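Local coordinates for protein transcriptional regulator (Aquifex aeolicus, PDB 2EH3) that probably regulates transcription as a dimeric, all-helical DNA-binding protein of the TetR/AcrR family, with a helix-turn-helix motif and a tetracycline-repressor-like C-terminal domain, at residues 13-17 against 18-22; 100-103 against 104-107. One frame throughout, in Å; residues are numbered along the deposited sequence.

Contact 1 of 2, residues 13-17 against 18-22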
loop_
_atom_site.group_PDB
_atom_site.type_symbol
_atom_site.label_atom_id
_atom_site.label_comp_id
_atom_site.label_asym_id
_atom_site.label_seq_id
_atom_site.Cartn_x
_atom_site.Cartn_y
_atom_site.Cartn_z
ATOM N N GLU A 13 -4.141 -18.299 -10.439
ATOM C CA GLU A 13 -5.057 -17.723 -11.409
ATOM C C GLU A 13 -6.411 -17.374 -10.796
ATOM O O GLU A 13 -6.885 -16.239 -10.972
ATOM C CB GLU A 13 -5.273 -18.693 -12.583
ATOM C CG GLU A 13 -4.128 -18.672 -13.592
ATOM C CD GLU A 13 -3.834 -17.260 -14.087
ATOM O OE1 GLU A 13 -4.805 -16.506 -14.365
ATOM O OE2 GLU A 13 -2.639 -16.910 -14.202
ATOM N N LEU A 14 -7.017 -18.317 -10.076
ATOM C CA LEU A 14 -8.321 -18.053 -9.479
ATOM C C LEU A 14 -8.257 -16.982 -8.389
ATOM O O LEU A 14 -9.131 -16.135 -8.325
ATOM C CB LEU A 14 -8.950 -19.334 -8.911
ATOM C CG LEU A 14 -9.294 -20.341 -10.002
ATOM C CD1 LEU A 14 -9.951 -21.532 -9.350
ATOM C CD2 LEU A 14 -10.200 -19.695 -11.071
ATOM N N PHE A 15 -7.239 -17.019 -7.523
ATOM C CA PHE A 15 -7.140 -15.993 -6.475
ATOM C C PHE A 15 -6.956 -14.608 -7.108
ATOM O O PHE A 15 -7.486 -13.616 -6.604
ATOM C CB PHE A 15 -5.964 -16.263 -5.532
ATOM C CG PHE A 15 -6.105 -17.512 -4.691
ATOM C CD1 PHE A 15 -7.350 -18.101 -4.454
ATOM C CD2 PHE A 15 -4.976 -18.076 -4.097
ATOM C CE1 PHE A 15 -7.461 -19.237 -3.622
ATOM C CE2 PHE A 15 -5.081 -19.211 -3.264
ATOM C CZ PHE A 15 -6.327 -19.784 -3.027
ATOM N N PHE A 16 -6.166 -14.523 -8.181
ATOM C CA PHE A 16 -5.951 -13.261 -8.886
ATOM C C PHE A 16 -7.275 -12.753 -9.455
ATOM O O PHE A 16 -7.643 -11.584 -9.290
ATOM C CB PHE A 16 -4.938 -13.460 -10.027
ATOM C CG PHE A 16 -4.763 -12.256 -10.914
ATOM C CD1 PHE A 16 -4.159 -11.106 -10.433
ATOM C CD2 PHE A 16 -5.218 -12.276 -12.229
ATOM C CE1 PHE A 16 -4.008 -9.985 -11.246
ATOM C CE2 PHE A 16 -5.070 -11.170 -13.046
ATOM C CZ PHE A 16 -4.463 -10.020 -12.556
ATOM N N GLU A 17 -8.005 -13.654 -10.089
ATOM C CA GLU A 17 -9.290 -13.299 -10.688
ATOM C C GLU A 17 -10.392 -12.927 -9.708
ATOM O O GLU A 17 -11.117 -11.958 -9.946
ATOM C CB GLU A 17 -9.797 -14.442 -11.580
ATOM C CG GLU A 17 -9.016 -14.609 -12.887
ATOM C CD GLU A 17 -9.044 -13.366 -13.766
ATOM O OE1 GLU A 17 -10.136 -12.814 -13.998
ATOM O OE2 GLU A 17 -7.969 -12.945 -14.243
ATOM N N LYS A 18 -10.513 -13.658 -8.610
ATOM C CA LYS A 18 -11.615 -13.367 -7.709
ATOM C C LYS A 18 -11.374 -13.438 -6.217
ATOM O O LYS A 18 -12.320 -13.472 -5.424
ATOM C CB LYS A 18 -12.801 -14.228 -8.113
ATOM C CG LYS A 18 -12.575 -15.693 -7.862
ATOM C CD LYS A 18 -13.273 -16.473 -8.941
ATOM C CE LYS A 18 -13.388 -17.944 -8.580
ATOM N NZ LYS A 18 -14.311 -18.143 -7.455
ATOM N N GLY A 19 -10.098 -13.449 -5.833
ATOM C CA GLY A 19 -9.754 -13.435 -4.420
ATOM C C GLY A 19 -9.677 -14.766 -3.703
ATOM O O GLY A 19 -10.265 -15.748 -4.131
ATOM N N TYR A 20 -8.935 -14.779 -2.598
ATOM C CA TYR A 20 -8.772 -15.970 -1.766
ATOM C C TYR A 20 -10.093 -16.388 -1.097
ATOM O O TYR A 20 -10.503 -17.540 -1.210
ATOM C CB TYR A 20 -7.728 -15.691 -0.686
ATOM C CG TYR A 20 -7.571 -16.809 0.309
ATOM C CD1 TYR A 20 -6.735 -17.914 0.031
ATOM C CD2 TYR A 20 -8.208 -16.753 1.543
ATOM C CE1 TYR A 20 -6.532 -18.919 0.974
ATOM C CE2 TYR A 20 -8.020 -17.756 2.481
ATOM C CZ TYR A 20 -7.181 -18.825 2.196
ATOM O OH TYR A 20 -6.970 -19.781 3.164
ATOM N N GLN A 21 -10.771 -15.454 -0.431
ATOM C CA GLN A 21 -12.030 -15.780 0.236
ATOM C C GLN A 21 -13.107 -16.257 -0.730
ATOM O O GLN A 21 -13.909 -17.147 -0.396
ATOM C CB GLN A 21 -12.563 -14.571 1.016
ATOM C CG GLN A 21 -11.636 -14.053 2.127
ATOM C CD GLN A 21 -11.390 -15.047 3.274
ATOM O OE1 GLN A 21 -10.524 -14.821 4.129
ATOM N NE2 GLN A 21 -12.147 -16.136 3.299
ATOM N N GLY A 22 -13.108 -15.688 -1.930
ATOM C CA GLY A 22 -14.095 -16.034 -2.936
ATOM C C GLY A 22 -13.776 -17.214 -3.835
ATOM O O GLY A 22 -14.484 -17.434 -4.821
#
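Gly-19 N donates to Phe-15 O at 2.7 Å, a backbone bond at the point where helix 3-18 gives way to the loop leading into the predicted helix-turn-helix motif of this TetR-type domain. The bond is bent, with the donor above the carbonyl plane. Just before it, Lys-18 N reaches Leu-14 O at 2.9 Å, the ordinary i to i-4 helical bond. Gly-19 then turns to positive phi, where a side chain would collide with the preceding carbonyl oxygen, so glycine suits this exit.

The turn brings Tyr-20 back beside Phe-15 in a T-shaped stack with centroids 5.3 Å apart and planes at 60°. Tyr-20 presents its edge: Tyr-20 CD1 sits over one face of the Phe-15 ring, toward its rim, 3.6 Å from Phe-15 CZ. With CG anti to the carbonyl carbon (chi1 -66°), Phe-15 also reaches Leu-49 and Ile-53 of helix 46-67 and Ile-93 of helix 88-99. Replacing this ring with an alanine's methyl is likely to open a gap between helices 46-67 and 88-99 and leave the Tyr-20 edge without the face it packs on.

Lys-18, long enough to reach across the turn, forms a salt bridge with Glu-27 and bends at chi4 to bring NZ within 2.7 Å of Gly-22 O, its hydrogen bond tilted 25° from that carbonyl plane.

Contact 2 of 2, residues 100-103 against 104-107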
loop_
_atom_site.group_PDB
_atom_site.type_symbol
_atom_site.label_atom_id
_atom_site.label_comp_id
_atom_site.label_asym_id
_atom_site.label_seq_id
_atom_site.Cartn_x
_atom_site.Cartn_y
_atom_site.Cartn_z
ATOM N N CYS A 100 -4.767 -6.835 3.019
ATOM C CA CYS A 100 -6.165 -6.477 3.250
ATOM C C CYS A 100 -6.902 -7.393 4.205
ATOM O O CYS A 100 -7.964 -7.045 4.717
ATOM C CB CYS A 100 -6.881 -6.402 1.895
ATOM S SG CYS A 100 -6.298 -5.030 0.861
ATOM N N SER A 101 -6.320 -8.547 4.492
ATOM C CA SER A 101 -6.977 -9.499 5.399
ATOM C C SER A 101 -6.634 -9.196 6.832
ATOM O O SER A 101 -5.709 -8.440 7.096
ATOM C CB SER A 101 -6.476 -10.910 5.090
ATOM O OG SER A 101 -5.190 -11.097 5.681
ATOM N N GLU A 102 -7.394 -9.726 7.789
ATOM C CA GLU A 102 -6.957 -9.547 9.161
ATOM C C GLU A 102 -6.045 -10.739 9.506
ATOM O O GLU A 102 -4.985 -10.577 10.126
ATOM C CB GLU A 102 -8.145 -9.540 10.138
ATOM C CG GLU A 102 -9.025 -8.340 10.024
ATOM C CD GLU A 102 -8.372 -7.078 10.546
ATOM O OE1 GLU A 102 -7.342 -7.149 11.266
ATOM O OE2 GLU A 102 -8.918 -5.994 10.254
ATOM N N LYS A 103 -6.473 -11.932 9.096
ATOM C CA LYS A 103 -5.759 -13.173 9.390
ATOM C C LYS A 103 -4.343 -13.291 8.822
ATOM O O LYS A 103 -3.451 -13.826 9.496
ATOM C CB LYS A 103 -6.603 -14.375 8.925
ATOM C CG LYS A 103 -6.016 -15.750 9.230
ATOM C CD LYS A 103 -6.880 -16.886 8.670
ATOM C CE LYS A 103 -6.446 -18.218 9.295
ATOM N NZ LYS A 103 -7.218 -19.392 8.800
ATOM N N PHE A 104 -4.133 -12.772 7.619
ATOM C CA PHE A 104 -2.827 -12.907 6.972
ATOM C C PHE A 104 -1.995 -11.628 6.913
ATOM O O PHE A 104 -0.917 -11.623 6.312
ATOM C CB PHE A 104 -3.012 -13.453 5.537
ATOM C CG PHE A 104 -3.750 -14.763 5.463
ATOM C CD1 PHE A 104 -3.355 -15.849 6.240
ATOM C CD2 PHE A 104 -4.796 -14.923 4.571
ATOM C CE1 PHE A 104 -3.998 -17.085 6.114
ATOM C CE2 PHE A 104 -5.449 -16.171 4.436
ATOM C CZ PHE A 104 -5.042 -17.243 5.209
ATOM N N ARG A 105 -2.459 -10.559 7.551
ATOM C CA ARG A 105 -1.707 -9.297 7.535
ATOM C C ARG A 105 -0.272 -9.445 8.016
ATOM O O ARG A 105 0.644 -8.822 7.455
ATOM C CB ARG A 105 -2.410 -8.239 8.390
ATOM C CG ARG A 105 -1.851 -6.824 8.143
ATOM C CD ARG A 105 -2.771 -5.757 8.722
ATOM N NE ARG A 105 -4.086 -5.869 8.105
ATOM C CZ ARG A 105 -5.175 -5.226 8.510
ATOM N NH1 ARG A 105 -5.109 -4.399 9.548
ATOM N NH2 ARG A 105 -6.326 -5.419 7.880
ATOM N N ASN A 106 -0.077 -10.274 9.029
ATOM C CA ASN A 106 1.257 -10.464 9.578
ATOM C C ASN A 106 2.230 -11.042 8.545
ATOM O O ASN A 106 3.424 -10.734 8.591
ATOM C CB ASN A 106 1.196 -11.386 10.791
ATOM C CG ASN A 106 0.794 -12.800 10.415
ATOM O OD1 ASN A 106 -0.361 -13.068 10.026
ATOM N ND2 ASN A 106 1.756 -13.723 10.499
ATOM N N ILE A 107 1.740 -11.880 7.631
ATOM C CA ILE A 107 2.616 -12.475 6.616
ATOM C C ILE A 107 3.085 -11.409 5.648
ATOM O O ILE A 107 4.265 -11.376 5.260
ATOM C CB ILE A 107 1.875 -13.585 5.840
ATOM C CG1 ILE A 107 1.460 -14.670 6.826
ATOM C CG2 ILE A 107 2.769 -14.164 4.709
ATOM C CD1 ILE A 107 0.493 -15.707 6.248
HETATM O O HOH W 1 -8.307 -3.760 9.229
HETATM O O HOH W 2 -2.272 -11.145 10.815
#
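Ser-101 OG accepts the Phe-104 N-H at 2.8 Å, a bond from the linking turn to the N-cap residue of helix 105-126. A chi1 of 79° places OG between the backbone N and the carbonyl carbon, within reach of that N-H; a short hydroxyl suits this spot because it also donates a hydrogen bond to Leu-98 O, serving as acceptor and donor at once. The serine carbonyl faces Arg-105, whose NE and NH2 fork onto Ser-101 O with two weak bonds of 3.2 Å each.

Glu-102 runs alongside that arginine. Its OE2 forms a long salt bridge to Arg-105 NH2 (3.6 Å), while OE1 lies over one face of the guanidinium rather than at its edge, the carboxylate and guanidinium planes being 48° apart; a water joins OE2 to NH2. Next along the chain, the extended Lys-103 lays CG over a face of the Phe-104 ring, 4.2 Å from the centroid in a CH-pi contact, and carries its ammonium on to Glu-47. Another water accepts from Asn-106 N, helping to satisfy the first helical turn.

Farther out, Arg-105 NE also bonds Leu-99 O, NH1 bonds Tyr-92 of the second subunit, and the guanidinium makes a cation-pi contact with Phe-96 of that subunit. Cys-100 forms a disulfide with its counterpart there. The turn thus joins helix 88-99 to helix 105-126 beside the dimer partner, with Phe-104 and Ile-107 packed back on Leu-98 of helix 88-99.

How the contacts relate
Contact 1 comes first along the chain, in the N-terminal DNA-binding part of the protein; contact 2 follows in the C-terminal domain, and their centres lie about 16 Å apart. They nevertheless touch: Tyr-20 CE2 is 3.6 Å from Phe-104 CE2 in an edge-to-face ring pair. Two helices serve both. Glu-47 of helix 46-67 meets Tyr-20 and Lys-103, while helix 88-99 packs on both contacts and supplies Asp-97, hydrogen-bonded to Tyr-20 N. The loop after the first helix is thereby joined to the turn at the dimer partner, a connection consistent with the coupling between ligand-binding and DNA-binding domains familiar in TetR regulators.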